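Local coordinates for protein GH59 galactosidase (Clostridium cellulolyticum, PDB 2V4V) that binds xylose through the family 6 carbohydrate-binding module present here, one piece of a larger secreted enzyme that probably hydrolyses plant cell-wall polysaccharides, at residues A[6-11]-A[122-127]; A[22-27]-A[88-93]; A[44-49]-A[100-105]. All blocks are in the same frame, centred on the assembly; numbering follows the deposited sequence.

Interaction 1: A[6-11]-A[122-127]; sequences RIEAES and LNWFTF. With NA (sodium ion), chain C.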
loop_
_atom_site.group_PDB
_atom_site.type_symbol
_atom_site.label_atom_id
_atom_site.label_comp_id
_atom_site.label_asym_id
_atom_site.label_seq_id
_atom_site.Cartn_x
_atom_site.Cartn_y
_atom_site.Cartn_z
ATOM N N ARG A 6 -7.394 3.274 9.604
ATOM C CA ARG A 6 -6.940 3.928 8.404
ATOM C C ARG A 6 -5.483 4.339 8.601
ATOM O O ARG A 6 -5.160 5.155 9.494
ATOM C CB ARG A 6 -7.800 5.152 8.136
ATOM C CG ARG A 6 -7.295 6.011 7.011
ATOM C CD ARG A 6 -8.338 7.021 6.786
ATOM N NE ARG A 6 -7.877 8.143 5.998
ATOM C CZ ARG A 6 -8.634 8.791 5.127
ATOM N NH1 ARG A 6 -9.904 8.403 4.918
ATOM N NH2 ARG A 6 -8.104 9.814 4.469
ATOM N N ILE A 7 -4.604 3.766 7.783
ATOM C CA ILE A 7 -3.178 4.044 7.917
ATOM C C ILE A 7 -2.765 4.950 6.746
ATOM O O ILE A 7 -2.885 4.569 5.572
ATOM C CB ILE A 7 -2.376 2.731 7.910
ATOM C CG1 ILE A 7 -2.821 1.831 9.081
ATOM C CG2 ILE A 7 -0.861 2.984 7.910
ATOM C CD1 ILE A 7 -2.252 0.391 8.996
ATOM N N GLU A 8 -2.365 6.176 7.078
ATOM C CA GLU A 8 -1.995 7.096 6.013
ATOM C C GLU A 8 -0.669 6.634 5.412
ATOM O O GLU A 8 0.276 6.289 6.151
ATOM C CB GLU A 8 -1.836 8.491 6.568
ATOM C CG GLU A 8 -3.179 9.042 7.025
ATOM C CD GLU A 8 -4.177 9.305 5.867
ATOM O OE1 GLU A 8 -3.785 9.401 4.695
ATOM O OE2 GLU A 8 -5.404 9.487 6.136
ATOM N N ALA A 9 -0.554 6.672 4.082
ATOM C CA ALA A 9 0.611 6.062 3.456
ATOM C C ALA A 9 1.895 6.772 3.919
ATOM O O ALA A 9 2.977 6.131 3.999
ATOM C CB ALA A 9 0.492 6.149 1.925
ATOM N N GLU A 10 1.779 8.092 4.142
ATOM C CA GLU A 10 2.984 8.897 4.484
ATOM C C GLU A 10 3.477 8.683 5.928
ATOM O O GLU A 10 4.523 9.251 6.341
ATOM C CB GLU A 10 2.735 10.402 4.285
ATOM C CG GLU A 10 1.761 11.011 5.261
ATOM C CD GLU A 10 0.298 10.839 4.920
ATOM O OE1 GLU A 10 -0.063 10.090 3.970
ATOM O OE2 GLU A 10 -0.502 11.530 5.625
ATOM N N SER A 11 2.721 7.887 6.689
ATOM C CA SER A 11 3.044 7.599 8.100
ATOM C C SER A 11 4.008 6.403 8.234
ATOM O O SER A 11 4.167 5.844 9.338
ATOM C CB SER A 11 1.767 7.369 8.910
ATOM O OG SER A 11 1.262 6.065 8.719
ATOM N N LEU A 122 -0.206 6.478 -3.547
ATOM C CA LEU A 122 -0.966 5.801 -2.472
ATOM C C LEU A 122 -1.272 6.841 -1.416
ATOM O O LEU A 122 -0.355 7.441 -0.878
ATOM C CB LEU A 122 -0.138 4.636 -1.870
ATOM C CG LEU A 122 -0.701 3.908 -0.654
ATOM C CD1 LEU A 122 -1.992 3.109 -1.028
ATOM C CD2 LEU A 122 0.383 2.935 -0.182
ATOM N N ASN A 123 -2.564 7.046 -1.142
ATOM C CA ASN A 123 -2.985 8.024 -0.160
ATOM C C ASN A 123 -3.043 7.407 1.251
ATOM O O ASN A 123 -2.382 7.857 2.193
ATOM C CB ASN A 123 -4.347 8.591 -0.604
ATOM C CG ASN A 123 -4.906 9.635 0.350
ATOM O OD1 ASN A 123 -4.296 9.974 1.386
ATOM N ND2 ASN A 123 -6.094 10.156 0.012
ATOM N N TRP A 124 -3.782 6.307 1.382
ATOM C CA TRP A 124 -3.928 5.599 2.657
ATOM C C TRP A 124 -4.346 4.155 2.351
ATOM O O TRP A 124 -4.654 3.837 1.218
ATOM C CB TRP A 124 -4.936 6.307 3.595
ATOM C CG TRP A 124 -6.309 6.500 3.043
ATOM C CD1 TRP A 124 -6.790 7.628 2.436
ATOM C CD2 TRP A 124 -7.385 5.551 3.015
ATOM N NE1 TRP A 124 -8.086 7.462 2.043
ATOM C CE2 TRP A 124 -8.485 6.194 2.403
ATOM C CE3 TRP A 124 -7.547 4.244 3.515
ATOM C CZ2 TRP A 124 -9.718 5.553 2.212
ATOM C CZ3 TRP A 124 -8.765 3.596 3.304
ATOM C CH2 TRP A 124 -9.838 4.270 2.681
ATOM N N PHE A 125 -4.292 3.281 3.358
ATOM C CA PHE A 125 -4.808 1.938 3.140
ATOM C C PHE A 125 -5.352 1.446 4.472
ATOM O O PHE A 125 -5.130 2.046 5.542
ATOM C CB PHE A 125 -3.690 1.007 2.655
ATOM C CG PHE A 125 -2.525 0.938 3.607
ATOM C CD1 PHE A 125 -2.439 -0.134 4.481
ATOM C CD2 PHE A 125 -1.523 1.908 3.617
ATOM C CE1 PHE A 125 -1.393 -0.247 5.372
ATOM C CE2 PHE A 125 -0.479 1.807 4.517
ATOM C CZ PHE A 125 -0.404 0.738 5.367
ATOM N N THR A 126 -6.036 0.314 4.391
ATOM C CA THR A 126 -6.514 -0.334 5.632
ATOM C C THR A 126 -6.747 -1.818 5.373
ATOM O O THR A 126 -6.851 -2.243 4.196
ATOM C CB THR A 126 -7.861 0.299 6.136
ATOM O OG1 THR A 126 -8.182 -0.168 7.464
ATOM C CG2 THR A 126 -9.008 0.010 5.137
ATOM N N PHE A 127 -6.810 -2.621 6.443
ATOM C CA PHE A 127 -7.242 -4.010 6.280
ATOM C C PHE A 127 -8.688 -4.184 6.782
ATOM O O PHE A 127 -9.174 -3.398 7.602
ATOM C CB PHE A 127 -6.355 -4.963 7.060
ATOM C CG PHE A 127 -4.965 -5.046 6.523
ATOM C CD1 PHE A 127 -4.619 -6.075 5.637
ATOM C CD2 PHE A 127 -3.985 -4.109 6.889
ATOM C CE1 PHE A 127 -3.309 -6.178 5.139
ATOM C CE2 PHE A 127 -2.660 -4.210 6.422
ATOM C CZ PHE A 127 -2.329 -5.220 5.517
HETATM NA NA NA C . -2.373 10.152 2.870
HETATM O O HOH W 1 -2.675 12.144 4.309
#
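The backbone carbonyl oxygen of Asn123 is gripped twice, by the amide of Ala9 (Ala9 N to Asn123 O 2.9 Å) and by a sodium ion. The site lies on the edge of one sheet of the beta-sandwich of this family 6 carbohydrate-binding module, where the short strand 7-8 pairs antiparallel with strand 121-128. Asn123 binds the metal a second time through OD1: CG lies anti to the backbone N (chi1 180°) and beside the carbonyl carbon, which allows O and OD1 to chelate the same ion. Glu8 OE1, 2.4 Å from the sodium, Glu10 OE1 and a water add ligands, and the carbonyl of Glu28 completes the shell. The water also donates to Glu10 OE2, tying that carboxylate to the site through both oxygens. Asn123 ND2 is held from outside by Glu25.

Ile7 and Phe125 form the hydrogen-bonded pair of the ladder, with Ile7 N giving a nearly straight bond to Phe125 O (2.9 Å) and Phe125 N returning one to Ile7 O. Their side chains share the buried face: Ile7 CB sits over the Phe125 ring, and Ile7 CG2 presses on Phe125 CZ at 3.4 Å. Nearby, the methyl of Ala9 packs on Leu122 CG.

Glu8 and Trp124 point to the other face. Here the extended Arg6 chain carries its guanidinium flat over the indole, Arg6 CZ lying 3.5 Å from the centroid of the five-membered ring of Trp124, a stacked cation-pi contact with planes 19° apart. A salt bridge to the sodium ligand Glu8 helps fix the rotation of the guanidinium: Arg6 NE approaches Glu8 OE2 at 2.8 Å from above the carboxylate plane, whereas Arg6 NH2 uses the syn lone pair of the same oxygen.

Interaction 2: A[22-27]-A[88-93]; sequences TCSEGG and DWQTYT. With XYP (beta-D-xylopyranose), chain B.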
loop_
_atom_site.group_PDB
_atom_site.type_symbol
_atom_site.label_atom_id
_atom_site.label_comp_id
_atom_site.label_asym_id
_atom_site.label_seq_id
_atom_site.Cartn_x
_atom_site.Cartn_y
_atom_site.Cartn_z
ATOM N N THR A 22 1.893 16.489 -1.998
ATOM C CA THR A 22 0.548 16.994 -1.679
ATOM C C THR A 22 -0.465 16.154 -2.433
ATOM O O THR A 22 -0.330 15.963 -3.637
ATOM C CB THR A 22 0.393 18.440 -2.167
ATOM O OG1 THR A 22 1.465 19.235 -1.638
ATOM C CG2 THR A 22 -0.945 19.038 -1.714
ATOM N N CYS A 23 -1.468 15.682 -1.696
ATOM C CA CYS A 23 -2.527 14.854 -2.263
ATOM C C CYS A 23 -3.761 15.715 -2.543
ATOM O O CYS A 23 -4.179 16.474 -1.666
ATOM C CB CYS A 23 -2.886 13.752 -1.284
ATOM S SG CYS A 23 -4.275 12.674 -1.781
ATOM N N SER A 24 -4.321 15.629 -3.767
ATOM C CA SER A 24 -5.496 16.434 -4.135
ATOM C C SER A 24 -6.695 16.218 -3.217
ATOM O O SER A 24 -7.531 17.127 -3.080
ATOM C CB SER A 24 -5.953 16.063 -5.551
ATOM O OG SER A 24 -6.525 14.727 -5.511
ATOM N N GLU A 25 -6.809 15.027 -2.617
ATOM C CA GLU A 25 -7.947 14.701 -1.737
ATOM C C GLU A 25 -7.707 15.195 -0.311
ATOM O O GLU A 25 -8.558 14.979 0.566
ATOM C CB GLU A 25 -8.178 13.177 -1.638
ATOM C CG GLU A 25 -8.244 12.454 -2.876
ATOM C CD GLU A 25 -8.912 11.108 -2.689
ATOM O OE1 GLU A 25 -8.411 10.255 -1.867
ATOM O OE2 GLU A 25 -9.909 10.926 -3.420
ATOM N N GLY A 26 -6.556 15.864 -0.077
ATOM C CA GLY A 26 -6.165 16.317 1.258
ATOM C C GLY A 26 -5.039 15.467 1.791
ATOM O O GLY A 26 -4.887 14.283 1.411
ATOM N N GLY A 27 -4.226 16.068 2.661
ATOM C CA GLY A 27 -3.086 15.361 3.220
ATOM C C GLY A 27 -2.064 15.069 2.111
ATOM O O GLY A 27 -1.879 15.887 1.202
ATOM N N ASP A 88 -5.280 9.998 -13.977
ATOM C CA ASP A 88 -4.630 11.192 -13.457
ATOM C C ASP A 88 -3.907 10.844 -12.173
ATOM O O ASP A 88 -4.416 10.048 -11.400
ATOM C CB ASP A 88 -5.682 12.261 -13.177
ATOM C CG ASP A 88 -5.060 13.626 -12.908
ATOM O OD1 ASP A 88 -4.822 14.347 -13.905
ATOM O OD2 ASP A 88 -4.815 13.962 -11.735
ATOM N N TRP A 89 -2.741 11.468 -11.935
ATOM C CA TRP A 89 -1.998 11.188 -10.705
ATOM C C TRP A 89 -2.708 11.594 -9.426
ATOM O O TRP A 89 -2.289 11.174 -8.341
ATOM C CB TRP A 89 -0.633 11.900 -10.707
ATOM C CG TRP A 89 0.330 11.293 -11.702
ATOM C CD1 TRP A 89 0.915 11.914 -12.782
ATOM C CD2 TRP A 89 0.802 9.930 -11.719
ATOM N NE1 TRP A 89 1.717 11.021 -13.476
ATOM C CE2 TRP A 89 1.666 9.796 -12.848
ATOM C CE3 TRP A 89 0.560 8.805 -10.917
ATOM C CZ2 TRP A 89 2.311 8.584 -13.161
ATOM C CZ3 TRP A 89 1.237 7.595 -11.219
ATOM C CH2 TRP A 89 2.071 7.494 -12.348
ATOM N N GLN A 90 -3.733 12.436 -9.551
ATOM C CA GLN A 90 -4.448 12.931 -8.364
ATOM C C GLN A 90 -5.973 12.710 -8.409
ATOM O O GLN A 90 -6.714 13.404 -7.721
ATOM C CB GLN A 90 -4.089 14.412 -8.101
ATOM C CG GLN A 90 -2.603 14.652 -7.793
ATOM C CD GLN A 90 -2.176 14.043 -6.439
ATOM O OE1 GLN A 90 -3.021 13.770 -5.562
ATOM N NE2 GLN A 90 -0.872 13.850 -6.264
ATOM N N THR A 91 -6.409 11.693 -9.179
ATOM C CA THR A 91 -7.789 11.221 -9.137
ATOM C C THR A 91 -7.746 9.801 -8.579
ATOM O O THR A 91 -7.144 8.923 -9.207
ATOM C CB THR A 91 -8.354 11.187 -10.544
ATOM O OG1 THR A 91 -8.429 12.535 -11.052
ATOM C CG2 THR A 91 -9.729 10.495 -10.568
ATOM N N TYR A 92 -8.294 9.645 -7.370
ATOM C CA TYR A 92 -8.140 8.397 -6.592
ATOM C C TYR A 92 -9.344 7.485 -6.720
ATOM O O TYR A 92 -10.463 7.923 -6.996
ATOM C CB TYR A 92 -7.815 8.669 -5.118
ATOM C CG TYR A 92 -6.485 9.367 -4.945
ATOM C CD1 TYR A 92 -5.370 8.678 -4.482
ATOM C CD2 TYR A 92 -6.329 10.730 -5.320
ATOM C CE1 TYR A 92 -4.144 9.294 -4.336
ATOM C CE2 TYR A 92 -5.090 11.378 -5.182
ATOM C CZ TYR A 92 -3.982 10.638 -4.717
ATOM O OH TYR A 92 -2.719 11.212 -4.566
ATOM N N THR A 93 -9.071 6.213 -6.472
ATOM C CA THR A 93 -10.102 5.189 -6.387
ATOM C C THR A 93 -9.683 4.150 -5.334
ATOM O O THR A 93 -8.628 4.310 -4.708
ATOM C CB THR A 93 -10.315 4.539 -7.737
ATOM O OG1 THR A 93 -11.565 3.817 -7.734
ATOM C CG2 THR A 93 -9.124 3.656 -8.125
HETATM O O1 XYP B . 5.373 13.973 -11.721
HETATM C C1 XYP B . 5.261 12.921 -10.776
HETATM C C2 XYP B . 3.967 13.177 -10.018
HETATM C C3 XYP B . 3.735 12.070 -9.005
HETATM C C4 XYP B . 3.891 10.703 -9.666
HETATM C C5 XYP B . 5.191 10.641 -10.480
HETATM O O2 XYP B . 4.019 14.381 -9.265
HETATM O O3 XYP B . 2.451 12.189 -8.415
HETATM O O4 XYP B . 3.930 9.672 -8.706
HETATM O O5 XYP B . 5.217 11.700 -11.411
HETATM O O HOH W 2 -9.801 11.759 -6.045
#
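Ser24 meets Gln90 through two direct bonds at the tight end of this contact. Ser24 OG donates to the backbone O of Gln90 at 2.6 Å, and Ser24 N gives an almost straight bond to Gln90 OE1 (2.9 Å, 173° at the hydrogen). The side chain of Gln90, bent at chi2 (-68°), folds back so that Gln90 OE1 also accepts from Tyr92 OH at 2.8 Å; the two donors come from opposite faces of the amide plane, and Asp29 takes the NE2 end. Gripped at both ends, the amide has little freedom to flip. Cys23 SG fills the corner beside the phenol, 3.6 Å from Tyr92 CZ and oblique to the ring, in a sulfur-aromatic contact.

The contact joins the type I turn Cys23-Gly26, between strands 19-22 and 28-31, to the start of strand 91-98 in the beta-sandwich of the binding module, next to its xylose pocket. An Asx turn, with Asp88 OD2 accepting from Gln90 N at 2.9 Å, shapes the corner that carries Trp89. The indole face of Trp89 lies under the sugar, with Trp89 CD2 3.8 Å from xylose C4, while Glu21, Phe32 and Asn121 hydrogen-bond the ligand.

Around the exposed Glu25, by contrast, no direct hydrogen bond joins the two segments. Its side chain crosses Tyr92 obliquely, Glu25 CG 3.6 Å from Tyr92 CD2, and a water bridges the segments, donating to Glu25 OE2 and accepting from Tyr92 N. Glu25 OE2 has a stronger partner in Arg56, with which it forms a salt bridge.

Interaction 3: A[44-49]-A[100-105]; sequences VDFGDG and SGVTGK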
loop_
_atom_site.group_PDB
_atom_site.type_symbol
_atom_site.label_atom_id
_atom_site.label_comp_id
_atom_site.label_asym_id
_atom_site.label_seq_id
_atom_site.Cartn_x
_atom_site.Cartn_y
_atom_site.Cartn_z
ATOM N N VAL A 44 2.188 -3.447 13.208
ATOM C CA VAL A 44 0.772 -3.491 12.878
ATOM C C VAL A 44 0.154 -4.747 13.525
ATOM O O VAL A 44 0.678 -5.857 13.371
ATOM C CB VAL A 44 0.548 -3.539 11.361
ATOM C CG1 VAL A 44 -0.913 -3.667 11.053
ATOM C CG2 VAL A 44 1.127 -2.275 10.658
ATOM N N ASP A 45 -0.947 -4.535 14.241
ATOM C CA ASP A 45 -1.597 -5.633 14.967
ATOM C C ASP A 45 -2.778 -6.136 14.150
ATOM O O ASP A 45 -3.747 -5.419 13.944
ATOM C CB ASP A 45 -2.072 -5.135 16.339
ATOM C CG ASP A 45 -2.609 -6.245 17.240
ATOM O OD1 ASP A 45 -2.681 -7.434 16.825
ATOM O OD2 ASP A 45 -2.943 -5.892 18.394
ATOM N N PHE A 46 -2.658 -7.376 13.661
ATOM C CA PHE A 46 -3.706 -8.011 12.900
ATOM C C PHE A 46 -4.750 -8.723 13.735
ATOM O O PHE A 46 -5.767 -9.171 13.192
ATOM C CB PHE A 46 -3.094 -9.059 11.954
ATOM C CG PHE A 46 -2.398 -8.434 10.792
ATOM C CD1 PHE A 46 -3.113 -8.138 9.625
ATOM C CD2 PHE A 46 -1.051 -8.002 10.927
ATOM C CE1 PHE A 46 -2.463 -7.498 8.543
ATOM C CE2 PHE A 46 -0.395 -7.386 9.887
ATOM C CZ PHE A 46 -1.092 -7.130 8.681
ATOM N N GLY A 47 -4.499 -8.853 15.037
ATOM C CA GLY A 47 -5.364 -9.682 15.904
ATOM C C GLY A 47 -5.584 -11.045 15.263
ATOM O O GLY A 47 -4.644 -11.673 14.730
ATOM N N ASP A 48 -6.839 -11.478 15.243
ATOM C CA ASP A 48 -7.221 -12.723 14.577
ATOM C C ASP A 48 -8.522 -12.443 13.847
ATOM O O ASP A 48 -9.584 -12.320 14.489
ATOM C CB ASP A 48 -7.375 -13.847 15.624
ATOM C CG ASP A 48 -8.248 -15.005 15.156
ATOM O OD1 ASP A 48 -9.213 -15.326 15.911
ATOM O OD2 ASP A 48 -7.970 -15.591 14.077
ATOM N N GLY A 49 -8.463 -12.303 12.529
ATOM C CA GLY A 49 -9.696 -11.993 11.774
ATOM C C GLY A 49 -9.521 -11.409 10.383
ATOM O O GLY A 49 -10.531 -11.211 9.699
ATOM N N SER A 100 -4.519 -13.416 3.016
ATOM C CA SER A 100 -4.392 -14.711 3.730
ATOM C C SER A 100 -4.498 -14.504 5.231
ATOM O O SER A 100 -4.143 -13.456 5.750
ATOM C CB SER A 100 -3.016 -15.303 3.451
ATOM O OG SER A 100 -2.893 -15.625 2.052
ATOM N N GLY A 101 -4.952 -15.548 5.916
ATOM C CA GLY A 101 -5.092 -15.422 7.350
ATOM C C GLY A 101 -3.751 -15.225 8.025
ATOM O O GLY A 101 -2.754 -15.952 7.758
ATOM N N VAL A 102 -3.738 -14.266 8.957
ATOM C CA VAL A 102 -2.560 -14.029 9.756
ATOM C C VAL A 102 -2.945 -13.584 11.161
ATOM O O VAL A 102 -4.081 -13.155 11.395
ATOM C CB VAL A 102 -1.569 -13.087 9.047
ATOM C CG1 VAL A 102 -1.882 -11.676 9.344
ATOM C CG2 VAL A 102 -0.151 -13.413 9.498
ATOM N N THR A 103 -2.009 -13.716 12.091
ATOM C CA THR A 103 -2.250 -13.348 13.477
ATOM C C THR A 103 -1.193 -12.356 13.933
ATOM O O THR A 103 -0.166 -12.181 13.276
ATOM C CB THR A 103 -2.219 -14.579 14.402
ATOM O OG1 THR A 103 -1.075 -15.385 14.091
ATOM C CG2 THR A 103 -3.481 -15.408 14.227
ATOM N N GLY A 104 -1.448 -11.706 15.061
ATOM C CA GLY A 104 -0.387 -11.067 15.820
ATOM C C GLY A 104 0.142 -9.802 15.182
ATOM O O GLY A 104 -0.451 -9.251 14.257
ATOM N N LYS A 105 1.291 -9.367 15.699
ATOM C CA LYS A 105 1.898 -8.089 15.340
ATOM C C LYS A 105 3.005 -8.328 14.318
ATOM O O LYS A 105 3.832 -9.230 14.484
ATOM C CB LYS A 105 2.484 -7.469 16.611
ATOM C CG LYS A 105 1.454 -6.937 17.596
ATOM C CD LYS A 105 0.903 -8.078 18.474
ATOM C CE LYS A 105 0.225 -7.599 19.763
ATOM N NZ LYS A 105 -0.696 -8.689 20.266
HETATM O O HOH W 3 -3.171 -9.168 18.787
HETATM O O HOH W 4 -5.956 -11.320 11.501
#
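Phe46 CG lies anti to its carbonyl carbon (chi1 -74°), while Val102 CG1 stands between its own backbone N and carbonyl carbon (chi1 88°); together these torsions set the methyl over one face of the phenyl ring. Val102 CG1 is 3.6 Å from Phe46 CG and displaced toward the rim, a CH-pi contact at the end of the beta-sandwich, where strand 38-48 runs antiparallel to the chain leading into strand 105-113. Leu70 of the same sheet touches both side chains, and Phe127 from the opposing sheet meets the Phe46 ring edge-to-face, so this contact reaches the hydrophobic interior between the sheets.

Two backbone bonds meet at Gly104. Phe46 N donates to Gly104 O at 3.0 Å, and that oxygen also lies at the edge of the Phe46 ring, in its plane. Gly104 N in turn gives a longer, more bent bond to Gly47 O (3.2 Å, 144° at the hydrogen). Gly47 and Gly104 both have positive phi, which favours glycine where the two chains change course. An Asx turn shapes the first of these bends, with Asp45 OD1 accepting from Gly47 N at 2.9 Å.

On the exposed face, Asp45 and Lys105 form a non-hydrogen-bonded pair and lie side by side, pointing the same way. Asp45 OD2 remains 4.0 Å from Lys105 NZ, too long for a salt bridge, but a water accepts from NZ and donates to Asp45 OD1, and the opposite charges probably still attract. A second water bridges the far end of the contact, donating to Phe46 O and to Val102 O (2.6 Å from the water) and accepting from Gly49 N.

All three contacts belong to one beta-sandwich module. The centre of interaction 1 lies about 7 Å from the chain's centre, and this contact combines a buried apolar face with a metal-bound edge. Interactions 2 and 3 are peripheral, on opposite sides of that centre with their own centres about 29 Å apart, and each includes water that bridges its two segments. Interaction 2 is mostly polar and borders the sugar pocket, whereas interaction 3 sets turns and an aromatic-aliphatic contact at the far end. Interaction 1 touches both: Glu25 joins the sodium site to the 22-27 turn, and an aromatic pair joins interaction 1 to interaction 3. Interactions 1 and 2 also share a sheet, through strands 121-128 and 91-98.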